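Local coordinates for fucolectin-related protein (Streptococcus pneumoniae, PDB 2WMF) that hydrolyses host carbohydrate antigens, probably of the blood-group type, as the catalytic module of a family 98 glycoside hydrolase, at residues P43-D48 with H79-C84; G52-N57 with K506-L511; S88-D93 with M120-R125; F116-S121 with G145-E150. One frame throughout, in Å; residues are numbered along the deposited sequence.

Interaction 1: residues P43-D48 with H79-C84; sequences PLYGND and HPAKVC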
loop_
_atom_site.group_PDB
_atom_site.type_symbol
_atom_site.label_atom_id
_atom_site.label_comp_id
_atom_site.label_asym_id
_atom_site.label_seq_id
_atom_site.Cartn_x
_atom_site.Cartn_y
_atom_site.Cartn_z
ATOM N N PRO A 43 -11.269 -3.099 -6.675
ATOM C CA PRO A 43 -11.496 -3.225 -8.099
ATOM C C PRO A 43 -12.434 -4.334 -8.588
ATOM O O PRO A 43 -12.461 -5.453 -8.022
ATOM C CB PRO A 43 -10.095 -3.509 -8.641
ATOM C CG PRO A 43 -9.478 -4.312 -7.556
ATOM C CD PRO A 43 -10.096 -3.898 -6.252
ATOM N N LEU A 44 -13.185 -3.993 -9.633
ATOM C CA LEU A 44 -13.952 -4.946 -10.467
ATOM C C LEU A 44 -13.402 -4.924 -11.922
ATOM O O LEU A 44 -12.863 -3.926 -12.416
ATOM C CB LEU A 44 -15.439 -4.534 -10.479
ATOM C CG LEU A 44 -16.193 -4.665 -9.140
ATOM C CD1 LEU A 44 -17.593 -3.948 -9.231
ATOM C CD2 LEU A 44 -16.323 -6.154 -8.588
ATOM N N TYR A 45 -13.599 -6.038 -12.626
ATOM C CA TYR A 45 -12.966 -6.299 -13.926
ATOM C C TYR A 45 -14.011 -6.753 -14.946
ATOM O O TYR A 45 -14.835 -7.629 -14.658
ATOM C CB TYR A 45 -11.858 -7.353 -13.785
ATOM C CG TYR A 45 -10.769 -6.849 -12.884
ATOM C CD1 TYR A 45 -9.669 -6.195 -13.381
ATOM C CD2 TYR A 45 -10.876 -6.996 -11.514
ATOM C CE1 TYR A 45 -8.688 -5.694 -12.526
ATOM C CE2 TYR A 45 -9.909 -6.493 -10.646
ATOM C CZ TYR A 45 -8.813 -5.835 -11.169
ATOM O OH TYR A 45 -7.832 -5.338 -10.319
ATOM N N GLY A 46 -13.955 -6.165 -16.143
ATOM C CA GLY A 46 -14.858 -6.516 -17.217
ATOM C C GLY A 46 -14.687 -7.932 -17.722
ATOM O O GLY A 46 -13.590 -8.460 -17.784
ATOM N N ASN A 47 -15.810 -8.570 -17.999
ATOM C CA ASN A 47 -15.863 -9.817 -18.766
ATOM C C ASN A 47 -16.524 -9.509 -20.104
ATOM O O ASN A 47 -17.474 -8.739 -20.167
ATOM C CB ASN A 47 -16.685 -10.877 -18.006
ATOM C CG ASN A 47 -16.449 -12.315 -18.530
ATOM O OD1 ASN A 47 -15.507 -12.568 -19.274
ATOM N ND2 ASN A 47 -17.289 -13.247 -18.121
ATOM N N ASP A 48 -16.060 -10.142 -21.168
ATOM C CA ASP A 48 -16.662 -9.933 -22.512
ATOM C C ASP A 48 -17.796 -10.938 -22.720
ATOM O O ASP A 48 -17.979 -11.491 -23.819
ATOM C CB ASP A 48 -15.589 -10.030 -23.609
ATOM C CG ASP A 48 -14.828 -11.344 -23.603
ATOM O OD1 ASP A 48 -14.924 -12.158 -22.648
ATOM O OD2 ASP A 48 -14.150 -11.596 -24.618
ATOM N N HIS A 79 -12.289 -1.663 -14.105
ATOM C CA HIS A 79 -11.249 -1.987 -15.065
ATOM C C HIS A 79 -11.884 -2.810 -16.203
ATOM O O HIS A 79 -12.440 -3.870 -15.954
ATOM C CB HIS A 79 -10.121 -2.820 -14.402
ATOM C CG HIS A 79 -8.858 -2.882 -15.217
ATOM N ND1 HIS A 79 -8.847 -3.021 -16.594
ATOM C CD2 HIS A 79 -7.560 -2.812 -14.837
ATOM C CE1 HIS A 79 -7.585 -3.012 -17.014
ATOM N NE2 HIS A 79 -6.789 -2.870 -15.969
ATOM N N PRO A 80 -11.813 -2.307 -17.441
ATOM C CA PRO A 80 -12.535 -2.990 -18.509
ATOM C C PRO A 80 -11.991 -4.386 -18.809
ATOM O O PRO A 80 -12.742 -5.232 -19.292
ATOM C CB PRO A 80 -12.385 -2.038 -19.712
ATOM C CG PRO A 80 -11.119 -1.245 -19.422
ATOM C CD PRO A 80 -11.100 -1.100 -17.919
ATOM N N ALA A 81 -10.710 -4.617 -18.510
ATOM C CA ALA A 81 -10.155 -5.989 -18.494
ATOM C C ALA A 81 -10.501 -6.767 -19.775
ATOM O O ALA A 81 -10.091 -6.350 -20.845
ATOM C CB ALA A 81 -10.609 -6.739 -17.229
ATOM N N LYS A 82 -11.315 -7.826 -19.684
ATOM C CA LYS A 82 -11.528 -8.730 -20.853
ATOM C C LYS A 82 -12.374 -8.098 -21.964
ATOM O O LYS A 82 -12.425 -8.618 -23.070
ATOM C CB LYS A 82 -12.161 -10.047 -20.434
ATOM C CG LYS A 82 -11.329 -10.889 -19.483
ATOM C CD LYS A 82 -12.097 -12.106 -19.068
ATOM C CE LYS A 82 -12.203 -13.127 -20.219
ATOM N NZ LYS A 82 -13.051 -14.293 -19.778
ATOM N N VAL A 83 -13.016 -6.981 -21.668
ATOM C CA VAL A 83 -13.758 -6.214 -22.674
ATOM C C VAL A 83 -12.799 -5.599 -23.693
ATOM O O VAL A 83 -13.180 -5.379 -24.842
ATOM C CB VAL A 83 -14.634 -5.119 -21.986
ATOM C CG1 VAL A 83 -15.225 -4.130 -23.011
ATOM C CG2 VAL A 83 -15.728 -5.788 -21.171
ATOM N N CYS A 84 -11.547 -5.346 -23.282
ATOM C CA CYS A 84 -10.555 -4.762 -24.159
ATOM C C CYS A 84 -10.117 -5.741 -25.255
ATOM O O CYS A 84 -9.830 -6.916 -24.981
ATOM C CB CYS A 84 -9.298 -4.307 -23.385
ATOM S SG CYS A 84 -9.582 -3.162 -22.001
#

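Interaction 2: residues G52-N57 with K506-L511; sequences GLWWGN and KEELEL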
loop_
_atom_site.group_PDB
_atom_site.type_symbol
_atom_site.label_atom_id
_atom_site.label_comp_id
_atom_site.label_asym_id
_atom_site.label_seq_id
_atom_site.Cartn_x
_atom_site.Cartn_y
_atom_site.Cartn_z
ATOM N N GLY A 52 -21.051 -9.148 -17.618
ATOM C CA GLY A 52 -20.025 -8.154 -17.873
ATOM C C GLY A 52 -18.942 -7.991 -16.821
ATOM O O GLY A 52 -18.141 -7.050 -16.941
ATOM N N LEU A 53 -18.893 -8.854 -15.795
ATOM C CA LEU A 53 -17.798 -8.807 -14.756
ATOM C C LEU A 53 -17.164 -10.176 -14.459
ATOM O O LEU A 53 -17.828 -11.215 -14.464
ATOM C CB LEU A 53 -18.288 -8.174 -13.422
ATOM C CG LEU A 53 -18.808 -6.733 -13.467
ATOM C CD1 LEU A 53 -19.438 -6.402 -12.118
ATOM C CD2 LEU A 53 -17.694 -5.730 -13.808
ATOM N N TRP A 54 -15.860 -10.151 -14.225
ATOM C CA TRP A 54 -15.046 -11.345 -13.960
ATOM C C TRP A 54 -15.137 -11.733 -12.479
ATOM O O TRP A 54 -15.635 -10.966 -11.642
ATOM C CB TRP A 54 -13.615 -11.065 -14.409
ATOM C CG TRP A 54 -12.724 -12.274 -14.536
ATOM C CD1 TRP A 54 -11.540 -12.479 -13.891
ATOM C CD2 TRP A 54 -12.937 -13.421 -15.360
ATOM N NE1 TRP A 54 -10.983 -13.686 -14.272
ATOM C CE2 TRP A 54 -11.827 -14.294 -15.162
ATOM C CE3 TRP A 54 -13.951 -13.805 -16.233
ATOM C CZ2 TRP A 54 -11.715 -15.514 -15.818
ATOM C CZ3 TRP A 54 -13.837 -15.041 -16.884
ATOM C CH2 TRP A 54 -12.735 -15.876 -16.659
ATOM N N TRP A 55 -14.691 -12.940 -12.151
ATOM C CA TRP A 55 -14.588 -13.424 -10.759
ATOM C C TRP A 55 -15.933 -13.568 -10.039
ATOM O O TRP A 55 -16.002 -13.677 -8.823
ATOM C CB TRP A 55 -13.584 -12.544 -9.963
ATOM C CG TRP A 55 -12.148 -12.909 -10.257
ATOM C CD1 TRP A 55 -11.637 -14.173 -10.314
ATOM C CD2 TRP A 55 -11.082 -12.028 -10.611
ATOM N NE1 TRP A 55 -10.301 -14.127 -10.617
ATOM C CE2 TRP A 55 -9.946 -12.818 -10.841
ATOM C CE3 TRP A 55 -10.971 -10.638 -10.746
ATOM C CZ2 TRP A 55 -8.719 -12.267 -11.148
ATOM C CZ3 TRP A 55 -9.747 -10.098 -11.106
ATOM C CH2 TRP A 55 -8.643 -10.913 -11.282
ATOM N N GLY A 56 -17.014 -13.642 -10.817
ATOM C CA GLY A 56 -18.330 -13.879 -10.248
ATOM C C GLY A 56 -18.910 -12.733 -9.439
ATOM O O GLY A 56 -19.867 -12.917 -8.702
ATOM N N ASN A 57 -18.323 -11.549 -9.577
ATOM C CA ASN A 57 -18.716 -10.426 -8.761
ATOM C C ASN A 57 -19.772 -9.556 -9.440
ATOM O O ASN A 57 -19.986 -9.610 -10.659
ATOM C CB ASN A 57 -17.445 -9.612 -8.427
ATOM C CG ASN A 57 -16.487 -10.361 -7.497
ATOM O OD1 ASN A 57 -16.921 -11.212 -6.726
ATOM N ND2 ASN A 57 -15.196 -10.000 -7.522
ATOM N N LYS A 506 -11.109 -20.172 -17.798
ATOM C CA LYS A 506 -11.908 -20.986 -16.876
ATOM C C LYS A 506 -11.140 -21.503 -15.654
ATOM O O LYS A 506 -11.687 -21.583 -14.553
ATOM C CB LYS A 506 -12.549 -22.186 -17.643
ATOM C CG LYS A 506 -11.552 -23.205 -18.182
ATOM C CD LYS A 506 -12.265 -24.385 -18.897
ATOM C CE LYS A 506 -11.348 -25.606 -18.951
ATOM N NZ LYS A 506 -11.418 -26.257 -20.268
ATOM N N GLU A 507 -9.860 -21.837 -15.828
ATOM C CA GLU A 507 -9.066 -22.338 -14.713
ATOM C C GLU A 507 -8.966 -21.292 -13.603
ATOM O O GLU A 507 -8.970 -21.640 -12.420
ATOM C CB GLU A 507 -7.653 -22.768 -15.149
ATOM C CG GLU A 507 -7.641 -24.015 -16.046
ATOM C CD GLU A 507 -7.852 -23.746 -17.533
ATOM O OE1 GLU A 507 -8.153 -22.585 -18.005
ATOM O OE2 GLU A 507 -7.704 -24.767 -18.277
ATOM N N GLU A 508 -8.874 -20.023 -14.007
ATOM C CA GLU A 508 -8.792 -18.935 -13.028
ATOM C C GLU A 508 -10.108 -18.849 -12.279
ATOM O O GLU A 508 -10.146 -18.629 -11.030
ATOM C CB GLU A 508 -8.390 -17.593 -13.665
ATOM C CG GLU A 508 -8.324 -16.477 -12.588
ATOM C CD GLU A 508 -7.683 -15.214 -13.081
ATOM O OE1 GLU A 508 -8.172 -14.675 -14.097
ATOM O OE2 GLU A 508 -6.695 -14.748 -12.463
ATOM N N LEU A 509 -11.216 -18.994 -13.008
ATOM C CA LEU A 509 -12.527 -19.018 -12.335
ATOM C C LEU A 509 -12.681 -20.206 -11.374
ATOM O O LEU A 509 -13.245 -20.045 -10.311
ATOM C CB LEU A 509 -13.661 -18.989 -13.337
ATOM C CG LEU A 509 -13.803 -17.766 -14.205
ATOM C CD1 LEU A 509 -15.019 -17.972 -15.135
ATOM C CD2 LEU A 509 -13.953 -16.477 -13.334
ATOM N N GLU A 510 -12.137 -21.381 -11.728
ATOM C CA GLU A 510 -12.136 -22.536 -10.812
ATOM C C GLU A 510 -11.458 -22.198 -9.501
ATOM O O GLU A 510 -11.992 -22.491 -8.400
ATOM C CB GLU A 510 -11.519 -23.822 -11.445
ATOM C CG GLU A 510 -11.335 -24.962 -10.391
ATOM C CD GLU A 510 -10.508 -26.178 -10.861
ATOM O OE1 GLU A 510 -10.179 -27.031 -9.989
ATOM O OE2 GLU A 510 -10.160 -26.258 -12.067
ATOM N N LEU A 511 -10.279 -21.559 -9.598
ATOM C CA LEU A 511 -9.571 -21.122 -8.395
ATOM C C LEU A 511 -10.426 -20.149 -7.572
ATOM O O LEU A 511 -10.528 -20.278 -6.352
ATOM C CB LEU A 511 -8.224 -20.477 -8.742
ATOM C CG LEU A 511 -7.362 -19.992 -7.586
ATOM C CD1 LEU A 511 -7.126 -21.121 -6.535
ATOM C CD2 LEU A 511 -6.027 -19.359 -8.083
HETATM O O HOH W 1 -8.990 -16.563 -9.333
#

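Interaction 3: residues S88-D93 with M120-R125; sequences SCIPRD and MSAGER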
loop_
_atom_site.group_PDB
_atom_site.type_symbol
_atom_site.label_atom_id
_atom_site.label_comp_id
_atom_site.label_asym_id
_atom_site.label_seq_id
_atom_site.Cartn_x
_atom_site.Cartn_y
_atom_site.Cartn_z
ATOM N N SER A 88 -6.598 -8.224 -23.547
ATOM C CA SER A 88 -7.239 -8.015 -22.236
ATOM C C SER A 88 -6.434 -6.984 -21.426
ATOM O O SER A 88 -5.197 -7.017 -21.388
ATOM C CB SER A 88 -7.361 -9.333 -21.457
ATOM O OG SER A 88 -7.886 -9.135 -20.141
ATOM N N CYS A 89 -7.164 -6.055 -20.824
ATOM C CA CYS A 89 -6.669 -4.989 -19.947
ATOM C C CYS A 89 -6.017 -3.811 -20.623
ATOM O O CYS A 89 -5.630 -2.858 -19.919
ATOM C CB CYS A 89 -5.752 -5.500 -18.822
ATOM S SG CYS A 89 -6.543 -6.644 -17.655
ATOM N N ILE A 90 -5.891 -3.834 -21.952
ATOM C CA ILE A 90 -5.280 -2.724 -22.700
ATOM C C ILE A 90 -6.396 -1.938 -23.396
ATOM O O ILE A 90 -6.956 -2.417 -24.375
ATOM C CB ILE A 90 -4.181 -3.197 -23.701
ATOM C CG1 ILE A 90 -3.150 -4.061 -22.956
ATOM C CG2 ILE A 90 -3.504 -2.000 -24.378
ATOM C CD1 ILE A 90 -1.869 -4.415 -23.746
ATOM N N PRO A 91 -6.749 -0.756 -22.838
ATOM C CA PRO A 91 -8.014 -0.071 -23.162
ATOM C C PRO A 91 -8.013 0.775 -24.442
ATOM O O PRO A 91 -8.216 2.014 -24.432
ATOM C CB PRO A 91 -8.257 0.777 -21.895
ATOM C CG PRO A 91 -6.925 1.205 -21.491
ATOM C CD PRO A 91 -6.059 -0.062 -21.726
ATOM N N ARG A 92 -7.796 0.095 -25.564
ATOM C CA ARG A 92 -7.959 0.713 -26.859
ATOM C C ARG A 92 -9.426 1.119 -27.054
ATOM O O ARG A 92 -10.342 0.342 -26.821
ATOM C CB ARG A 92 -7.554 -0.264 -27.952
ATOM C CG ARG A 92 -7.595 0.309 -29.373
ATOM C CD ARG A 92 -7.171 -0.700 -30.460
ATOM N NE ARG A 92 -8.075 -1.846 -30.525
ATOM C CZ ARG A 92 -9.097 -1.980 -31.378
ATOM N NH1 ARG A 92 -9.364 -1.028 -32.279
ATOM N NH2 ARG A 92 -9.859 -3.078 -31.341
ATOM N N ASP A 93 -9.622 2.358 -27.472
ATOM C CA ASP A 93 -10.961 2.900 -27.736
ATOM C C ASP A 93 -11.722 2.060 -28.788
ATOM O O ASP A 93 -11.285 1.910 -29.930
ATOM C CB ASP A 93 -10.830 4.355 -28.141
ATOM C CG ASP A 93 -12.168 5.067 -28.244
ATOM O OD1 ASP A 93 -13.197 4.536 -27.782
ATOM O OD2 ASP A 93 -12.147 6.173 -28.776
ATOM N N MET A 120 -6.428 4.112 -19.037
ATOM C CA MET A 120 -5.103 3.986 -19.607
ATOM C C MET A 120 -4.359 2.816 -18.955
ATOM O O MET A 120 -4.454 2.634 -17.752
ATOM C CB MET A 120 -4.256 5.257 -19.373
ATOM C CG MET A 120 -4.647 6.512 -20.179
ATOM S SD MET A 120 -3.600 7.909 -19.803
ATOM C CE MET A 120 -2.127 7.527 -20.764
ATOM N N SER A 121 -3.687 2.002 -19.790
ATOM C CA SER A 121 -2.845 0.926 -19.294
ATOM C C SER A 121 -1.948 0.350 -20.397
ATOM O O SER A 121 -2.287 0.412 -21.583
ATOM C CB SER A 121 -3.693 -0.204 -18.723
ATOM O OG SER A 121 -2.887 -1.136 -18.014
ATOM N N ALA A 122 -0.799 -0.146 -19.966
ATOM C CA ALA A 122 0.097 -0.965 -20.783
ATOM C C ALA A 122 0.389 -0.330 -22.156
ATOM O O ALA A 122 0.336 -1.005 -23.195
ATOM C CB ALA A 122 -0.467 -2.391 -20.912
ATOM N N GLY A 123 0.742 0.966 -22.155
ATOM C CA GLY A 123 1.232 1.627 -23.340
ATOM C C GLY A 123 0.217 2.067 -24.363
ATOM O O GLY A 123 0.592 2.652 -25.405
ATOM N N GLU A 124 -1.075 1.856 -24.094
ATOM C CA GLU A 124 -2.063 2.157 -25.134
ATOM C C GLU A 124 -2.095 3.645 -25.478
ATOM O O GLU A 124 -2.277 4.486 -24.615
ATOM C CB GLU A 124 -3.440 1.653 -24.740
ATOM C CG GLU A 124 -4.511 1.903 -25.798
ATOM C CD GLU A 124 -4.193 1.215 -27.120
ATOM O OE1 GLU A 124 -3.883 -0.006 -27.100
ATOM O OE2 GLU A 124 -4.240 1.913 -28.143
ATOM N N ARG A 125 -1.955 3.957 -26.769
ATOM C CA ARG A 125 -1.914 5.323 -27.274
ATOM C C ARG A 125 -3.321 5.797 -27.699
ATOM O O ARG A 125 -3.584 6.997 -27.672
ATOM C CB ARG A 125 -0.987 5.392 -28.492
ATOM C CG ARG A 125 0.496 5.087 -28.189
ATOM C CD ARG A 125 1.258 4.792 -29.454
ATOM N NE ARG A 125 2.640 4.386 -29.253
ATOM C CZ ARG A 125 3.009 3.174 -28.841
ATOM N NH1 ARG A 125 2.092 2.241 -28.588
ATOM N NH2 ARG A 125 4.299 2.878 -28.693
#

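Interaction 4: residues F116-S121 with G145-E150; sequences FLVIMS and GVLNIE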
loop_
_atom_site.group_PDB
_atom_site.type_symbol
_atom_site.label_atom_id
_atom_site.label_comp_id
_atom_site.label_asym_id
_atom_site.label_seq_id
_atom_site.Cartn_x
_atom_site.Cartn_y
_atom_site.Cartn_z
ATOM N N PHE A 116 -14.242 4.940 -10.088
ATOM C CA PHE A 116 -13.161 5.416 -10.946
ATOM C C PHE A 116 -12.999 4.427 -12.114
ATOM O O PHE A 116 -13.076 3.246 -11.890
ATOM C CB PHE A 116 -11.826 5.406 -10.158
ATOM C CG PHE A 116 -11.713 6.503 -9.124
ATOM C CD1 PHE A 116 -10.941 7.614 -9.361
ATOM C CD2 PHE A 116 -12.343 6.370 -7.892
ATOM C CE1 PHE A 116 -10.812 8.624 -8.396
ATOM C CE2 PHE A 116 -12.232 7.387 -6.902
ATOM C CZ PHE A 116 -11.481 8.516 -7.183
ATOM N N LEU A 117 -12.779 4.945 -13.321
ATOM C CA LEU A 117 -12.606 4.141 -14.530
ATOM C C LEU A 117 -11.125 4.032 -14.866
ATOM O O LEU A 117 -10.424 5.029 -14.870
ATOM C CB LEU A 117 -13.295 4.766 -15.741
ATOM C CG LEU A 117 -14.770 5.137 -15.663
ATOM C CD1 LEU A 117 -15.200 5.729 -17.023
ATOM C CD2 LEU A 117 -15.560 3.915 -15.250
ATOM N N VAL A 118 -10.660 2.819 -15.156
ATOM C CA VAL A 118 -9.312 2.618 -15.709
ATOM C C VAL A 118 -9.407 2.892 -17.207
ATOM O O VAL A 118 -10.062 2.130 -17.930
ATOM C CB VAL A 118 -8.778 1.197 -15.490
ATOM C CG1 VAL A 118 -7.380 1.075 -16.104
ATOM C CG2 VAL A 118 -8.787 0.800 -13.970
ATOM N N ILE A 119 -8.815 3.994 -17.644
ATOM C CA ILE A 119 -8.853 4.408 -19.061
ATOM C C ILE A 119 -7.514 4.361 -19.780
ATOM O O ILE A 119 -7.472 4.551 -20.993
ATOM C CB ILE A 119 -9.524 5.784 -19.270
ATOM C CG1 ILE A 119 -8.640 6.927 -18.738
ATOM C CG2 ILE A 119 -10.961 5.784 -18.591
ATOM C CD1 ILE A 119 -9.151 8.290 -19.138
ATOM N N MET A 120 -6.428 4.112 -19.037
ATOM C CA MET A 120 -5.103 3.986 -19.607
ATOM C C MET A 120 -4.359 2.816 -18.955
ATOM O O MET A 120 -4.454 2.634 -17.752
ATOM C CB MET A 120 -4.256 5.257 -19.373
ATOM C CG MET A 120 -4.647 6.512 -20.179
ATOM S SD MET A 120 -3.600 7.909 -19.803
ATOM C CE MET A 120 -2.127 7.527 -20.764
ATOM N N SER A 121 -3.687 2.002 -19.790
ATOM C CA SER A 121 -2.845 0.926 -19.294
ATOM C C SER A 121 -1.948 0.350 -20.397
ATOM O O SER A 121 -2.287 0.412 -21.583
ATOM C CB SER A 121 -3.693 -0.204 -18.723
ATOM O OG SER A 121 -2.887 -1.136 -18.014
ATOM N N GLY A 145 -13.317 9.991 -10.987
ATOM C CA GLY A 145 -12.012 10.124 -11.615
ATOM C C GLY A 145 -11.658 8.926 -12.456
ATOM O O GLY A 145 -12.496 8.060 -12.750
ATOM N N VAL A 146 -10.380 8.877 -12.833
ATOM C CA VAL A 146 -9.887 7.843 -13.742
ATOM C C VAL A 146 -8.488 7.386 -13.302
ATOM O O VAL A 146 -7.803 8.099 -12.581
ATOM C CB VAL A 146 -9.849 8.302 -15.211
ATOM C CG1 VAL A 146 -11.266 8.667 -15.652
ATOM C CG2 VAL A 146 -8.868 9.470 -15.451
ATOM N N LEU A 147 -8.083 6.227 -13.807
ATOM C CA LEU A 147 -6.798 5.613 -13.497
ATOM C C LEU A 147 -5.996 5.293 -14.760
ATOM O O LEU A 147 -6.562 4.887 -15.794
ATOM C CB LEU A 147 -6.992 4.323 -12.741
ATOM C CG LEU A 147 -7.593 4.445 -11.338
ATOM C CD1 LEU A 147 -8.946 3.750 -11.239
ATOM C CD2 LEU A 147 -6.562 3.941 -10.293
ATOM N N ASN A 148 -4.678 5.507 -14.632
ATOM C CA ASN A 148 -3.683 5.010 -15.551
ATOM C C ASN A 148 -2.863 4.016 -14.728
ATOM O O ASN A 148 -2.325 4.372 -13.668
ATOM C CB ASN A 148 -2.801 6.164 -16.000
ATOM C CG ASN A 148 -1.694 5.760 -16.962
ATOM O OD1 ASN A 148 -1.543 4.586 -17.297
ATOM N ND2 ASN A 148 -0.924 6.750 -17.431
ATOM N N ILE A 149 -2.754 2.794 -15.216
ATOM C CA ILE A 149 -2.103 1.717 -14.468
ATOM C C ILE A 149 -1.116 0.963 -15.336
ATOM O O ILE A 149 -1.509 0.463 -16.370
ATOM C CB ILE A 149 -3.171 0.697 -13.916
ATOM C CG1 ILE A 149 -4.199 1.383 -13.017
ATOM C CG2 ILE A 149 -2.485 -0.418 -13.081
ATOM C CD1 ILE A 149 -5.270 0.441 -12.430
ATOM N N GLU A 150 0.152 0.903 -14.899
ATOM C CA GLU A 150 1.152 -0.081 -15.378
ATOM C C GLU A 150 1.673 0.160 -16.798
ATOM O O GLU A 150 1.063 -0.262 -17.763
ATOM C CB GLU A 150 0.642 -1.519 -15.313
ATOM C CG GLU A 150 1.726 -2.543 -15.603
ATOM C CD GLU A 150 1.148 -3.967 -15.589
ATOM O OE1 GLU A 150 0.499 -4.383 -14.583
ATOM O OE2 GLU A 150 1.297 -4.653 -16.630
#

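Interaction 1: residues P43-D48 with H79-C84
Tyr45 and His79 form a parallel beta bridge, flanked by His79 N bonding to Leu44 O (2.9 Å) and Gly46 N bonding to His79 O (2.8 Å), and backbone bonding continues past the bridge, where Lys82 N donates to Gly46 O. That third bond is set differently: its donor stands 48° out of the carbonyl plane, which fits a loop that has begun to turn away in the short 3-10 segment 82-83. Between these bonds the chains run very close, with Gly46 CA 3.2 Å from Pro80 O in a CA-H...O contact.

Tyr45 and His79 both project to the same face of the sheet. Their ring planes are only 29° apart but slid past each other, with centroids 5.5 Å apart, so the meeting is mainly Tyr45 CD1 against His79 CB (3.6 Å) and hardly a stack. Ala81 CB sits in the plane of the tyrosine ring at its edge, and Ala81 N donates to His79 ND1, which ties the imidazole to its own loop.

Farther along, the Lys82 chain bends at chi3 (72°) and runs beside Asn47, pointing the same way, until NZ meets Asn47 OD1 at 3.0 Å. NZ also bonds to Trp504 O. Asp48 OD1 lies 4.0 Å from Lys82 NZ, beyond salt-bridge range, while OD2 pairs with Lys85. The lysine end is thus held by two neutral carbonyl oxygens, with the nearby carboxylate adding at most a longer-range attraction that would probably favour the protonated amine.

Interaction 2: residues G52-N57 with K506-L511
Glu508 OE1 is gripped by two N-H groups, the indole NE1 of Trp54 at 3.0 Å and the backbone N of Trp504 just ahead of the helix. The indole bond is fairly straight (157° at the hydrogen), yet NE1 meets the oxygen from above the carboxylate, 46° out of its plane. The other oxygen, OE2, bonds to Tyr267 OH and lies at the edge of the Trp55 ring, 3.5 Å from CZ2. With both oxygens occupied, rotation of the carboxylate should be restricted.

Leu509, the next residue of the helix, makes a CH-pi contact with the six-membered ring of Trp54: its CD2 lies over the ring face, 3.4 Å from the centroid. Leu509 CG presses on the same ring, 3.3 Å from CH2. A chi1 of -165°, CG opposite the backbone N, carries the Trp54 ring under Leu509, and its CD1 rests over the centre of the Trp55 indole. A water joins the second indole to the helix, accepting from Trp55 NE1 (3.0 Å) and donating to Glu508 O (2.9 Å).

Trp54 to Asn57 form a type I' beta turn in the loop after strand 39-45, the first strand of the parallel barrel. Here a beta-alpha loop of a TIM-type barrel packs against helix 506-517, supplied by the family's C-terminal region.

Interaction 3: residues S88-D93 with M120-R125
Two torsions of Glu124 bring it against Ile90: chi1 of -178° extends CG away from the main-chain N, and chi2 of 60° then folds the carboxylate over, so that OE1 comes 3.4 Å from Ile90 CG2. The two side chains cross at about a right angle. The other branch of Ile90 goes to the turn beyond the strand, where CD1 packs on Ala122 CB at 3.8 Å.

Pro91 lies against backbone, its CG 3.8 Å from Met120 CA and its CD 3.7 Å from Ser121 N. It is the centre of an inverse gamma turn, closed by Arg92 N to Ile90 O. Across from it, Ser121 to Glu124 make a type I' beta turn, closed by Glu124 N to Ser121 O. Between these two segments the turns meet by van der Waals contact alone; just beyond, Asp93 is backbone-bonded to Asn126. Cys89 O, only 3.5 Å from Ser121 CB, is buried without a partner.

Arg92 CB lies 3.8 Å from Glu124 CD, but no salt bridge forms, since Arg92 NE and Glu124 OE1 are 5.7 Å apart. The guanidinium turns instead to Lys85 O, and Glu124 OE2 takes Asn126 N.

The contact joins the loop leading into helix 95-111 to the end of strand 115-121 and the turn that follows it. The CB of Met120 points away from this contact, and its side chain touches helix 159-172, while Cys89 is backbone-bonded to Ala81 in the loop after strand 74-79.

Interaction 4: residues F116-S121 with G145-E150
Backbone hydrogen bonds link Leu117 to both Gly145 and Leu147: Leu117 N donates to Gly145 O (3.2 Å) and Leu147 N to Leu117 O (2.8 Å). Leu147 O then takes two consecutive donors, Ile119 N at 3.0 Å and Met120 N in a weak bond. This doubling marks a beta bulge, where the register slips by one residue. Ile149 N to Met120 O resumes the pairing.

The strands, at 40° to each other, are the outer members of the beta-alpha-beta unit 115-121, 130-139, 143-149, and are adjacent in the closed eight-stranded parallel barrel.

Side-chain packing divides between the sheet faces. On one it is apolar: Leu147 CD1 reaches Phe116 CB (3.5 Å) and Val118 CG2, which also touches Ile149 CD1 (3.9 Å); the Phe116 ring lies obliquely by Gly145. On the other, polar packs on apolar, the Asn148 amide lying against Met120 with OD1 3.5 Å from Met120 CB; Asn151 ND2 bonds to that oxygen. Beside the bulge, Ile119 CD1 packs on Val146 CG2 (3.9 Å).

One side-chain hydrogen bond crosses: Ser121 OG donates to Ile149 O at 2.7 Å, its chi1 of -169° turning the hydroxyl toward that carbonyl.

In the fold
Interactions 1, 3 and 4 follow the first four barrel strands and the loops at their C-terminal ends, the end that carries the active site in TIM-type barrels. Interaction 3 directly continues interaction 4, sharing Met120 and Ser121; their centres are 9 Å apart, and Ala122 N lies 2.9 Å from Glu150 O. Interaction 1 meets interaction 4 where Pro80 CD touches Val118 O (3.4 Å), and interaction 3 where Cys89 N approaches Ala81 O (2.9 Å). Interaction 2 is joined to interaction 1 by Trp54 N and Tyr45 O, 2.8 Å apart, but its nearest atoms are about 8 Å from interaction 3 and about 10 Å from interaction 4.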